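Local atomic coordinates of F-BAR domain only protein 1 (Danio rerio, PDB entry 5JP2), a protein that may act in an early step of clathrin-mediated endocytosis and binds, through its mu homology domain, a peptide of the endocytic protein Eps15. Residues Ala29-Gly34 with Pro144-Ala149; Gly45-Ser50 with Leu68-Val73; Lys86-Asp91 with Lys100-Asn105; Ser242-Phe247 with Lys279-Cys284. All coordinates share one frame; numbering follows the deposited sequence. Where two conformers were deposited one is given.

Interaction 1. Residues Ala29-Gly34 with Pro144-Ala149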
loop_
_atom_site.group_PDB
_atom_site.type_symbol
_atom_site.label_atom_id
_atom_site.label_comp_id
_atom_site.label_asym_id
_atom_site.label_seq_id
_atom_site.Cartn_x
_atom_site.Cartn_y
_atom_site.Cartn_z
ATOM N N ALA B 29 -4.776 1.409 -10.779
ATOM C CA ALA B 29 -4.431 0.751 -12.026
ATOM C C ALA B 29 -5.616 0.822 -12.973
ATOM O O ALA B 29 -6.760 0.956 -12.544
ATOM C CB ALA B 29 -4.012 -0.703 -11.800
ATOM N N TYR B 30 -5.323 0.775 -14.265
ATOM C CA TYR B 30 -6.359 0.726 -15.287
ATOM C C TYR B 30 -5.930 -0.195 -16.408
ATOM O O TYR B 30 -4.896 0.026 -17.033
ATOM C CB TYR B 30 -6.668 2.119 -15.831
ATOM C CG TYR B 30 -7.825 2.116 -16.791
ATOM C CD1 TYR B 30 -9.032 1.554 -16.433
ATOM C CD2 TYR B 30 -7.725 2.706 -18.033
ATOM C CE1 TYR B 30 -10.094 1.545 -17.284
ATOM C CE2 TYR B 30 -8.795 2.712 -18.901
ATOM C CZ TYR B 30 -9.981 2.129 -18.517
ATOM O OH TYR B 30 -11.066 2.121 -19.365
ATOM N N PHE B 31 -6.736 -1.205 -16.676
ATOM C CA PHE B 31 -6.537 -2.094 -17.802
ATOM C C PHE B 31 -7.575 -1.736 -18.848
ATOM O O PHE B 31 -8.776 -1.848 -18.595
ATOM C CB PHE B 31 -6.661 -3.549 -17.373
ATOM C CG PHE B 31 -5.562 -4.009 -16.462
ATOM C CD1 PHE B 31 -5.630 -3.796 -15.096
ATOM C CD2 PHE B 31 -4.477 -4.689 -16.963
ATOM C CE1 PHE B 31 -4.628 -4.240 -14.263
ATOM C CE2 PHE B 31 -3.476 -5.126 -16.131
ATOM C CZ PHE B 31 -3.551 -4.900 -14.781
ATOM N N ARG B 32 -7.110 -1.268 -20.003
ATOM C CA ARG B 32 -8.016 -0.683 -20.979
ATOM C C ARG B 32 -8.895 -1.730 -21.638
ATOM O O ARG B 32 -10.049 -1.452 -21.962
ATOM C CB ARG B 32 -7.228 0.081 -22.040
ATOM C CG ARG B 32 -6.464 1.273 -21.507
ATOM C CD ARG B 32 -6.099 2.245 -22.627
ATOM N NE ARG B 32 -7.262 2.561 -23.450
ATOM C CZ ARG B 32 -8.212 3.425 -23.105
ATOM N NH1 ARG B 32 -9.239 3.637 -23.915
ATOM N NH2 ARG B 32 -8.141 4.076 -21.952
ATOM N N GLY B 33 -8.377 -2.924 -21.858
ATOM C CA GLY B 33 -9.158 -3.910 -22.564
ATOM C C GLY B 33 -8.984 -3.757 -24.065
ATOM O O GLY B 33 -7.982 -3.234 -24.548
ATOM N N GLY B 34 -9.985 -4.211 -24.806
ATOM C CA GLY B 34 -9.820 -4.117 -26.233
ATOM C C GLY B 34 -8.729 -5.056 -26.722
ATOM O O GLY B 34 -8.423 -6.083 -26.114
ATOM N N PRO B 144 0.197 -6.232 -9.299
ATOM C CA PRO B 144 0.164 -7.577 -8.719
ATOM C C PRO B 144 -0.935 -8.458 -9.277
ATOM O O PRO B 144 -0.786 -9.686 -9.311
ATOM C CB PRO B 144 -0.044 -7.303 -7.228
ATOM C CG PRO B 144 -0.640 -5.986 -7.164
ATOM C CD PRO B 144 -0.117 -5.198 -8.309
ATOM N N LEU B 145 -2.038 -7.884 -9.710
ATOM C CA LEU B 145 -3.166 -8.654 -10.194
ATOM C C LEU B 145 -3.486 -8.197 -11.609
ATOM O O LEU B 145 -3.806 -7.028 -11.832
ATOM C CB LEU B 145 -4.359 -8.477 -9.261
ATOM C CG LEU B 145 -5.602 -9.282 -9.572
ATOM C CD1 LEU B 145 -5.300 -10.735 -9.505
ATOM C CD2 LEU B 145 -6.714 -8.922 -8.637
ATOM N N LEU B 146 -3.358 -9.103 -12.558
ATOM C CA LEU B 146 -3.616 -8.802 -13.951
ATOM C C LEU B 146 -5.083 -9.029 -14.246
ATOM O O LEU B 146 -5.633 -10.057 -13.864
ATOM C CB LEU B 146 -2.758 -9.666 -14.858
ATOM C CG LEU B 146 -1.597 -8.873 -15.415
ATOM C CD1 LEU B 146 -0.660 -8.527 -14.295
ATOM C CD2 LEU B 146 -0.912 -9.645 -16.515
ATOM N N LEU B 147 -5.712 -8.059 -14.901
ATOM C CA LEU B 147 -7.127 -8.114 -15.232
ATOM C C LEU B 147 -7.334 -8.032 -16.737
ATOM O O LEU B 147 -6.684 -7.237 -17.417
ATOM C CB LEU B 147 -7.895 -6.975 -14.579
ATOM C CG LEU B 147 -7.703 -6.755 -13.093
ATOM C CD1 LEU B 147 -8.602 -5.659 -12.630
ATOM C CD2 LEU B 147 -7.943 -8.030 -12.342
ATOM N N SER B 148 -8.234 -8.862 -17.256
ATOM C CA SER B 148 -8.703 -8.745 -18.633
ATOM C C SER B 148 -10.214 -8.880 -18.665
ATOM O O SER B 148 -10.745 -9.957 -18.383
ATOM C CB SER B 148 -8.061 -9.799 -19.525
ATOM O OG SER B 148 -8.548 -9.690 -20.843
ATOM N N ALA B 149 -10.897 -7.800 -19.025
ATOM C CA ALA B 149 -12.343 -7.766 -19.145
ATOM C C ALA B 149 -12.766 -7.706 -20.610
ATOM O O ALA B 149 -12.088 -7.114 -21.446
ATOM C CB ALA B 149 -12.927 -6.576 -18.393
#

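Interaction 2. Residues Gly45-Ser50 with Leu68-Val73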
loop_
_atom_site.group_PDB
_atom_site.type_symbol
_atom_site.label_atom_id
_atom_site.label_comp_id
_atom_site.label_asym_id
_atom_site.label_seq_id
_atom_site.Cartn_x
_atom_site.Cartn_y
_atom_site.Cartn_z
ATOM N N GLY B 45 3.163 5.946 -1.984
ATOM C CA GLY B 45 3.649 5.357 -0.757
ATOM C C GLY B 45 3.964 6.379 0.304
ATOM O O GLY B 45 4.203 7.551 0.019
ATOM N N ASP B 46 4.017 5.888 1.539
ATOM C CA ASP B 46 4.304 6.688 2.713
ATOM C C ASP B 46 5.236 5.920 3.642
ATOM O O ASP B 46 5.002 4.747 3.920
ATOM C CB ASP B 46 3.024 7.048 3.448
ATOM C CG ASP B 46 3.286 7.476 4.869
ATOM O OD1 ASP B 46 3.153 6.620 5.763
ATOM O OD2 ASP B 46 3.634 8.651 5.105
ATOM N N LEU B 47 6.278 6.577 4.128
ATOM C CA LEU B 47 7.170 6.014 5.135
ATOM C C LEU B 47 6.993 6.741 6.458
ATOM O O LEU B 47 7.248 7.939 6.551
ATOM C CB LEU B 47 8.622 6.097 4.690
ATOM C CG LEU B 47 9.675 5.615 5.681
ATOM C CD1 LEU B 47 9.522 4.149 5.997
ATOM C CD2 LEU B 47 11.046 5.877 5.122
ATOM N N THR B 48 6.558 6.018 7.471
ATOM C CA THR B 48 6.382 6.563 8.803
ATOM C C THR B 48 7.380 5.894 9.748
ATOM O O THR B 48 7.729 4.729 9.577
ATOM C CB THR B 48 4.937 6.355 9.273
ATOM O OG1 THR B 48 4.073 7.175 8.494
ATOM C CG2 THR B 48 4.759 6.730 10.701
ATOM N N MET B 49 7.880 6.645 10.722
ATOM C CA MET B 49 8.725 6.064 11.750
ATOM C C MET B 49 8.115 6.321 13.115
ATOM O O MET B 49 7.579 7.396 13.373
ATOM C CB MET B 49 10.141 6.599 11.693
ATOM C CG MET B 49 11.038 5.931 12.697
ATOM S SD MET B 49 12.760 6.335 12.534
ATOM C CE MET B 49 13.204 5.463 11.064
ATOM N N SER B 50 8.173 5.311 13.974
ATOM C CA SER B 50 7.591 5.361 15.304
ATOM C C SER B 50 8.689 5.360 16.365
ATOM O O SER B 50 9.734 4.734 16.197
ATOM C CB SER B 50 6.648 4.179 15.509
ATOM O OG SER B 50 5.905 4.334 16.693
ATOM N N LEU B 68 20.376 9.720 14.585
ATOM C CA LEU B 68 19.601 8.654 13.982
ATOM C C LEU B 68 19.668 8.796 12.466
ATOM O O LEU B 68 19.299 9.833 11.920
ATOM C CB LEU B 68 18.165 8.718 14.486
ATOM C CG LEU B 68 17.169 7.757 13.865
ATOM C CD1 LEU B 68 17.658 6.352 13.979
ATOM C CD2 LEU B 68 15.861 7.911 14.555
ATOM N N SER B 69 20.151 7.764 11.791
ATOM C CA SER B 69 20.401 7.800 10.364
ATOM C C SER B 69 19.796 6.570 9.706
ATOM O O SER B 69 19.826 5.490 10.286
ATOM C CB SER B 69 21.886 7.848 10.084
ATOM O OG SER B 69 22.121 7.797 8.690
ATOM N N PHE B 70 19.229 6.727 8.511
ATOM C CA PHE B 70 18.648 5.580 7.823
ATOM C C PHE B 70 18.889 5.651 6.322
ATOM O O PHE B 70 19.337 6.657 5.782
ATOM C CB PHE B 70 17.161 5.436 8.125
ATOM C CG PHE B 70 16.298 6.527 7.573
ATOM C CD1 PHE B 70 15.793 6.444 6.288
ATOM C CD2 PHE B 70 15.933 7.596 8.355
ATOM C CE1 PHE B 70 14.980 7.417 5.785
ATOM C CE2 PHE B 70 15.117 8.573 7.854
ATOM C CZ PHE B 70 14.636 8.480 6.561
ATOM N N ARG B 71 18.593 4.541 5.656
ATOM C CA ARG B 71 18.862 4.347 4.240
ATOM C C ARG B 71 17.625 3.790 3.544
ATOM O O ARG B 71 16.979 2.878 4.063
ATOM C CB ARG B 71 20.014 3.367 4.081
ATOM C CG ARG B 71 20.605 3.272 2.721
ATOM C CD ARG B 71 21.516 2.056 2.611
ATOM N NE ARG B 71 22.622 2.101 3.557
ATOM C CZ ARG B 71 23.730 2.808 3.387
ATOM N NH1 ARG B 71 23.894 3.561 2.306
ATOM N NH2 ARG B 71 24.672 2.772 4.313
ATOM N N LEU B 72 17.304 4.314 2.363
ATOM C CA LEU B 72 16.326 3.667 1.492
ATOM C C LEU B 72 17.029 2.788 0.471
ATOM O O LEU B 72 18.007 3.202 -0.147
ATOM C CB LEU B 72 15.469 4.692 0.767
ATOM C CG LEU B 72 14.826 5.796 1.587
ATOM C CD1 LEU B 72 14.161 6.755 0.639
ATOM C CD2 LEU B 72 13.822 5.218 2.551
ATOM N N VAL B 73 16.500 1.586 0.260
ATOM C CA VAL B 73 17.134 0.612 -0.613
ATOM C C VAL B 73 16.119 0.070 -1.601
ATOM O O VAL B 73 14.911 0.124 -1.370
ATOM C CB VAL B 73 17.767 -0.547 0.175
ATOM C CG1 VAL B 73 18.851 -0.037 1.092
ATOM C CG2 VAL B 73 16.714 -1.248 0.974
#

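Interaction 3. Residues Lys86-Asp91 with Lys100-Asn105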
loop_
_atom_site.group_PDB
_atom_site.type_symbol
_atom_site.label_atom_id
_atom_site.label_comp_id
_atom_site.label_asym_id
_atom_site.label_seq_id
_atom_site.Cartn_x
_atom_site.Cartn_y
_atom_site.Cartn_z
ATOM N N LYS B 86 11.329 19.368 7.373
ATOM C CA LYS B 86 11.374 19.849 8.738
ATOM C C LYS B 86 12.402 19.068 9.551
ATOM O O LYS B 86 13.170 19.650 10.320
ATOM C CB LYS B 86 9.987 19.693 9.346
ATOM C CG LYS B 86 8.909 20.508 8.688
ATOM C CD LYS B 86 7.565 20.257 9.363
ATOM C CE LYS B 86 7.323 21.063 10.624
ATOM N NZ LYS B 86 6.063 20.593 11.292
ATOM N N LEU B 87 12.389 17.739 9.437
ATOM C CA LEU B 87 13.191 16.880 10.289
ATOM C C LEU B 87 14.427 16.243 9.656
ATOM O O LEU B 87 15.225 15.661 10.396
ATOM C CB LEU B 87 12.299 15.780 10.849
ATOM C CG LEU B 87 11.027 16.300 11.523
ATOM C CD1 LEU B 87 10.147 15.189 11.928
ATOM C CD2 LEU B 87 11.360 17.119 12.732
ATOM N N LEU B 88 14.660 16.345 8.351
ATOM C CA LEU B 88 15.682 15.490 7.759
ATOM C C LEU B 88 16.717 16.253 6.954
ATOM O O LEU B 88 16.460 17.328 6.414
ATOM C CB LEU B 88 15.077 14.424 6.854
ATOM C CG LEU B 88 14.126 13.407 7.469
ATOM C CD1 LEU B 88 13.479 12.652 6.346
ATOM C CD2 LEU B 88 14.876 12.463 8.405
ATOM N N TYR B 89 17.906 15.651 6.899
ATOM C CA TYR B 89 19.020 16.067 6.063
ATOM C C TYR B 89 19.295 15.009 5.011
ATOM O O TYR B 89 18.892 13.858 5.152
ATOM C CB TYR B 89 20.297 16.264 6.875
ATOM C CG TYR B 89 20.239 17.356 7.903
ATOM C CD1 TYR B 89 19.968 18.662 7.532
ATOM C CD2 TYR B 89 20.488 17.094 9.241
ATOM C CE1 TYR B 89 19.931 19.676 8.461
ATOM C CE2 TYR B 89 20.451 18.108 10.183
ATOM C CZ TYR B 89 20.172 19.395 9.780
ATOM O OH TYR B 89 20.127 20.408 10.696
ATOM N N SER B 90 20.043 15.386 3.980
ATOM C CA SER B 90 20.401 14.446 2.929
ATOM C C SER B 90 21.597 14.979 2.160
ATOM O O SER B 90 21.975 16.143 2.293
ATOM C CB SER B 90 19.247 14.210 1.963
ATOM O OG SER B 90 18.977 15.396 1.248
ATOM N N ASP B 91 22.163 14.122 1.314
ATOM C CA ASP B 91 23.289 14.511 0.486
ATOM C C ASP B 91 22.830 14.672 -0.953
ATOM O O ASP B 91 22.554 13.664 -1.619
ATOM C CB ASP B 91 24.399 13.471 0.570
ATOM C CG ASP B 91 25.696 13.964 -0.023
ATOM O OD1 ASP B 91 25.747 15.144 -0.415
ATOM O OD2 ASP B 91 26.653 13.173 -0.121
ATOM N N LYS B 100 19.620 5.649 -1.003
ATOM C CA LYS B 100 19.750 7.038 -0.581
ATOM C C LYS B 100 19.714 7.152 0.934
ATOM O O LYS B 100 18.909 6.496 1.593
ATOM C CB LYS B 100 18.657 7.930 -1.171
ATOM C CG LYS B 100 19.115 9.375 -1.239
ATOM C CD LYS B 100 18.009 10.366 -1.514
ATOM C CE LYS B 100 18.617 11.725 -1.809
ATOM N NZ LYS B 100 19.841 11.952 -0.989
ATOM N N ASP B 101 20.534 8.049 1.465
ATOM C CA ASP B 101 20.727 8.215 2.894
ATOM C C ASP B 101 20.054 9.476 3.408
ATOM O O ASP B 101 19.977 10.492 2.715
ATOM C CB ASP B 101 22.210 8.289 3.258
ATOM C CG ASP B 101 22.913 6.972 3.109
ATOM O OD1 ASP B 101 23.014 6.471 1.981
ATOM O OD2 ASP B 101 23.337 6.424 4.133
ATOM N N PHE B 102 19.585 9.394 4.645
ATOM C CA PHE B 102 18.980 10.512 5.339
ATOM C C PHE B 102 19.455 10.534 6.781
ATOM O O PHE B 102 19.649 9.488 7.397
ATOM C CB PHE B 102 17.465 10.405 5.297
ATOM C CG PHE B 102 16.903 10.524 3.924
ATOM C CD1 PHE B 102 16.606 11.762 3.391
ATOM C CD2 PHE B 102 16.672 9.398 3.158
ATOM C CE1 PHE B 102 16.094 11.866 2.125
ATOM C CE2 PHE B 102 16.154 9.498 1.898
ATOM C CZ PHE B 102 15.866 10.732 1.379
ATOM N N TRP B 103 19.647 11.734 7.316
ATOM C CA TRP B 103 19.999 11.928 8.715
ATOM C C TRP B 103 18.942 12.786 9.380
ATOM O O TRP B 103 18.425 13.720 8.776
ATOM C CB TRP B 103 21.367 12.597 8.873
ATOM C CG TRP B 103 22.452 11.848 8.206
ATOM C CD1 TRP B 103 23.364 11.028 8.800
ATOM C CD2 TRP B 103 22.744 11.829 6.809
ATOM N NE1 TRP B 103 24.207 10.498 7.859
ATOM C CE2 TRP B 103 23.848 10.975 6.627
ATOM C CE3 TRP B 103 22.183 12.451 5.696
ATOM C CZ2 TRP B 103 24.402 10.727 5.374
ATOM C CZ3 TRP B 103 22.734 12.203 4.453
ATOM C CH2 TRP B 103 23.830 11.349 4.302
ATOM N N PHE B 104 18.630 12.481 10.623
ATOM C CA PHE B 104 17.712 13.310 11.373
ATOM C C PHE B 104 18.410 14.555 11.896
ATOM O O PHE B 104 19.597 14.538 12.224
ATOM C CB PHE B 104 17.132 12.545 12.553
ATOM C CG PHE B 104 15.898 11.794 12.233
ATOM C CD1 PHE B 104 14.671 12.385 12.326
ATOM C CD2 PHE B 104 15.973 10.479 11.839
ATOM C CE1 PHE B 104 13.548 11.683 12.030
ATOM C CE2 PHE B 104 14.851 9.786 11.542
ATOM C CZ PHE B 104 13.641 10.385 11.642
ATOM N N ASN B 105 17.638 15.629 12.009
ATOM C CA ASN B 105 18.035 16.768 12.811
ATOM C C ASN B 105 17.603 16.481 14.241
ATOM O O ASN B 105 16.408 16.486 14.541
ATOM C CB ASN B 105 17.361 18.024 12.268
ATOM C CG ASN B 105 17.742 19.287 13.016
ATOM O OD1 ASN B 105 18.160 20.260 12.402
ATOM N ND2 ASN B 105 17.584 19.293 14.323
#

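Interaction 4. Residues Ser242-Phe247 with Lys279-Cys284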
loop_
_atom_site.group_PDB
_atom_site.type_symbol
_atom_site.label_atom_id
_atom_site.label_comp_id
_atom_site.label_asym_id
_atom_site.label_seq_id
_atom_site.Cartn_x
_atom_site.Cartn_y
_atom_site.Cartn_z
ATOM N N SER B 242 -17.255 -0.737 -16.389
ATOM C CA SER B 242 -15.930 -1.003 -15.853
ATOM C C SER B 242 -16.056 -1.782 -14.558
ATOM O O SER B 242 -16.972 -1.548 -13.774
ATOM C CB SER B 242 -15.183 0.289 -15.574
ATOM O OG SER B 242 -14.751 0.907 -16.764
ATOM N N LEU B 243 -15.130 -2.694 -14.327
ATOM C CA LEU B 243 -15.103 -3.447 -13.085
ATOM C C LEU B 243 -14.020 -2.897 -12.166
ATOM O O LEU B 243 -12.935 -2.533 -12.618
ATOM C CB LEU B 243 -14.841 -4.925 -13.352
ATOM C CG LEU B 243 -15.876 -5.661 -14.201
ATOM C CD1 LEU B 243 -15.338 -5.856 -15.592
ATOM C CD2 LEU B 243 -16.221 -6.964 -13.582
ATOM N N ALA B 244 -14.323 -2.837 -10.878
ATOM C CA ALA B 244 -13.375 -2.430 -9.856
ATOM C C ALA B 244 -13.009 -3.624 -8.989
ATOM O O ALA B 244 -13.872 -4.434 -8.639
ATOM C CB ALA B 244 -13.946 -1.309 -8.993
ATOM N N VAL B 245 -11.720 -3.734 -8.672
ATOM C CA VAL B 245 -11.186 -4.768 -7.797
ATOM C C VAL B 245 -10.572 -4.126 -6.563
ATOM O O VAL B 245 -9.870 -3.116 -6.650
ATOM C CB VAL B 245 -10.147 -5.640 -8.519
ATOM C CG1 VAL B 245 -9.709 -6.776 -7.628
ATOM C CG2 VAL B 245 -10.732 -6.179 -9.793
ATOM N N GLN B 246 -10.807 -4.751 -5.419
ATOM C CA GLN B 246 -10.281 -4.308 -4.144
ATOM C C GLN B 246 -9.511 -5.444 -3.503
ATOM O O GLN B 246 -9.941 -6.593 -3.550
ATOM C CB GLN B 246 -11.407 -3.843 -3.233
ATOM C CG GLN B 246 -12.216 -2.741 -3.876
ATOM C CD GLN B 246 -13.309 -2.247 -2.993
ATOM O OE1 GLN B 246 -13.983 -3.026 -2.336
ATOM N NE2 GLN B 246 -13.534 -0.950 -3.011
ATOM N N PHE B 247 -8.372 -5.122 -2.912
ATOM C CA PHE B 247 -7.627 -6.109 -2.151
ATOM C C PHE B 247 -6.641 -5.395 -1.246
ATOM O O PHE B 247 -6.447 -4.183 -1.333
ATOM C CB PHE B 247 -6.926 -7.120 -3.069
ATOM C CG PHE B 247 -5.963 -6.516 -4.056
ATOM C CD1 PHE B 247 -4.714 -6.043 -3.651
ATOM C CD2 PHE B 247 -6.284 -6.476 -5.405
ATOM C CE1 PHE B 247 -3.832 -5.502 -4.562
ATOM C CE2 PHE B 247 -5.404 -5.947 -6.327
ATOM C CZ PHE B 247 -4.165 -5.465 -5.898
ATOM N N LYS B 279 -8.298 3.103 -6.667
ATOM C CA LYS B 279 -9.076 2.775 -7.852
ATOM C C LYS B 279 -8.289 1.803 -8.720
ATOM O O LYS B 279 -7.256 2.165 -9.285
ATOM C CB LYS B 279 -9.421 4.057 -8.603
ATOM C CG LYS B 279 -10.443 3.893 -9.694
ATOM C CD LYS B 279 -10.839 5.244 -10.286
ATOM C CE LYS B 279 -9.686 5.873 -11.040
ATOM N NZ LYS B 279 -9.982 7.264 -11.466
ATOM N N TYR B 280 -8.793 0.586 -8.868
ATOM C CA TYR B 280 -8.058 -0.476 -9.545
ATOM C C TYR B 280 -9.033 -1.146 -10.500
ATOM O O TYR B 280 -9.892 -1.909 -10.062
ATOM C CB TYR B 280 -7.499 -1.452 -8.506
ATOM C CG TYR B 280 -6.391 -2.360 -8.941
ATOM C CD1 TYR B 280 -6.658 -3.493 -9.682
ATOM C CD2 TYR B 280 -5.077 -2.114 -8.574
ATOM C CE1 TYR B 280 -5.667 -4.329 -10.073
ATOM C CE2 TYR B 280 -4.059 -2.969 -8.952
ATOM C CZ TYR B 280 -4.363 -4.077 -9.694
ATOM O OH TYR B 280 -3.378 -4.932 -10.100
ATOM N N MET B 281 -8.871 -0.915 -11.805
ATOM C CA MET B 281 -9.991 -1.059 -12.731
ATOM C C MET B 281 -9.623 -1.817 -13.998
ATOM O O MET B 281 -8.505 -1.739 -14.494
ATOM C CB MET B 281 -10.553 0.289 -13.190
ATOM C CG MET B 281 -10.722 1.337 -12.148
ATOM S SD MET B 281 -12.017 1.043 -10.975
ATOM C CE MET B 281 -13.480 1.229 -11.967
ATOM N N ALA B 282 -10.609 -2.526 -14.529
ATOM C CA ALA B 282 -10.522 -3.170 -15.832
ATOM C C ALA B 282 -11.685 -2.695 -16.679
ATOM O O ALA B 282 -12.839 -2.834 -16.273
ATOM C CB ALA B 282 -10.553 -4.689 -15.717
ATOM N N GLY B 283 -11.384 -2.101 -17.822
ATOM C CA GLY B 283 -12.391 -1.736 -18.791
ATOM C C GLY B 283 -12.429 -2.717 -19.945
ATOM O O GLY B 283 -11.488 -3.465 -20.173
ATOM N N CYS B 284 -13.537 -2.712 -20.680
ATOM C CA CYS B 284 -13.705 -3.608 -21.815
ATOM C C CYS B 284 -14.237 -2.844 -23.016
ATOM O O CYS B 284 -14.945 -1.847 -22.873
ATOM C CB CYS B 284 -14.645 -4.773 -21.480
ATOM S SG CYS B 284 -16.073 -4.327 -20.500
HETATM O O HOH W 1 -10.469 -0.727 -6.687
#

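Interaction 1. Residues Ala29-Gly34 with Pro144-Ala149
Phe31 meets the backbone of Leu147 with the flat of its ring: Leu147 N sits 3.8 Å above the ring plane, over its centre. The carbonyl of the same residue lies beside the ring, with Leu147 O 3.4 Å from Phe31 CD2 and also close to CG and CB. At the far end of the phenyl group, Phe31 CZ is 3.6 Å from Leu145 O, which approaches obliquely. With CG beside the backbone N (chi1 -67°), the ring reaches across to the strand facing it. Leu147 O does not depend on the ring for a partner, since it accepts a hydrogen bond from Asn37 ND2.

Backbone pairing between the two segments is absent. Strand 29-31 belongs to the large mixed sheet and 145-149 to a separate four-stranded sheet, and the two stack face to face as the layers of a beta sandwich. Their axes approach to 7.8 Å and cross at -37°, a spacing bridged by side chains.

Two apolar side-chain contacts add to this. Leu147 comes to the ring at about a right angle, its CB 3.9 Å from Phe31 CD1 and its CG near CD1 and CE1. Leu146 starts away from the partner strand, yet its CG is 4.3 Å from Phe31 CE2. The Leu146 side chain also touches His165 and lies about 5 Å from the zinc ion held by His165 and Cys167. Val245 and Ala282 also pack on Leu147.

Interaction 2. Residues Gly45-Ser50 with Leu68-Val73
Thr48 OG1 donates a 2.9 Å hydrogen bond to the syn lone pair of Asp46 OD1, on the face of strand 45-50 turned from the Leu47 and Met49 side chains that meet Leu68, Phe70 and Leu72. Asp46 OD2 forms a salt bridge with Lys132. Thr48 and Ser50 also pack against the bound Eps15 peptide, on an apolar and an aromatic side chain respectively.

Leu47 and Met49 face inward. Strand 45-50, from the mixed sheet, and strand 69-73, from a four-stranded sheet, run 154° apart in direction with axes 11.8 Å from each other, forming two layers of a beta sandwich of the mu homology domain.

Apolar side chains span this distance. Leu47 CD2 touches Leu72 CD2 at 3.8 Å, the two leucines sliding past each other in opposite directions; Met49 and Leu68 do likewise, with Met49 SD 4.0 Å from Leu68 CD2. Met49 runs extended, CG anti to the backbone N (chi1 -176°), then bends at chi3 (-72°), which sets CE 4.4 Å from Phe70 CD2. Leu47 CD2 comes to Phe70 CE1 at 4.3 Å; both it and Met49 CE meet the ring obliquely. Leu130 packs against both Met49 and Phe70.

Interaction 3. Residues Lys86-Asp91 with Lys100-Asn105
Tyr89 and Trp103 form the hydrogen-bonded pair of an antiparallel beta hairpin. Tyr89 N donates to Trp103 O at 2.7 Å, while the return bond from Trp103 N to Tyr89 O is longer at 3.1 Å. Just past the strand, Asn105 N donates to Leu87 O at 2.9 Å; Asn105 is the N-cap of helix 106-119, which ties the hairpin to that helix. At the other end Lys100 NZ reaches Asp91 O in a weak bond of 3.3 Å.

Strand 88-90 is the outermost of a four-stranded sheet, and strand 100-104 pairs on its far side with 69-73. On the face carrying Tyr89 and Trp103, the backbone of Tyr89 and Ser90 meets the indole at its edge, near the ring plane: Trp103 CZ3 is 3.6 Å from Ser90 CA, and CE3 lies near Tyr89 O. The other face holds Leu88, Ser90, Phe102 and Phe104. There Ser90 CB comes within 3.9 Å of Phe102 CD1. Leu88 and Phe104 lie side by side, pointing the same way, in a CH-pi contact: Leu88 CD2 stands 3.8 Å from the Phe104 ring centroid, only 5° off the ring normal.

Interaction 4. Residues Ser242-Phe247 with Lys279-Cys284
Phe247 turns the edge of its ring onto the face of Tyr280 in a T-shaped pair, with centroids 5.2 Å apart and planes at 72°. Phe247 CE2 lies over the centre of the tyrosine ring, and CZ is 3.9 Å from Tyr280 CE2. Phe247 reaches this place with CG set between the backbone N and the carbonyl carbon (chi1 58°), whereas Tyr280 CG stands anti to its backbone N. Val245 CB adds a looser touch to Tyr280 CD1, and Pro144 packs on both rings.

A second apolar contact forms on the face of Ala244 and Met281, a non-hydrogen-bonded pair. Met281 bends at chi2 and chi3 and folds its thioether over the neighbouring strand, bringing SD within 3.6 Å of Ala244 CB; its CE goes on to touch Ser242 CB.

Backbone bonds join the strands into antiparallel neighbours within the large mixed sheet. Leu243 and Ala282 exchange two bonds, N to O, each of 3.0 Å, and Val245 N donates to Tyr280 O at 2.9 Å. Tyr280 OH bonds Leu145 O on the facing sheet, and Cys284 forms a disulfide with Cys151 on strand 145-154. Segment 279-284 is therefore held within its own sheet by backbone bonds and, through the phenol near one end and the disulfide at the other, is fastened by polar and covalent links to the opposing layer.

Overall arrangement
The contacts fall into two groups at opposite sides of the chain's centre. Interactions 1 and 4, with centres 7 Å apart, share one sandwich, where Phe31 O meets Gly283 N at 2.7 Å. Interactions 2 and 3, centres 10 Å apart, share the other, where Leu72 N reaches Lys100 O at 2.8 Å. The mixed sheet links the groups, since strands 17-31 and 39-52 are neighbours in it, although the centres of interactions 1 and 2 are about 32 Å apart. The zinc ion lies beside interaction 1, whereas the Eps15 peptide touches interaction 2.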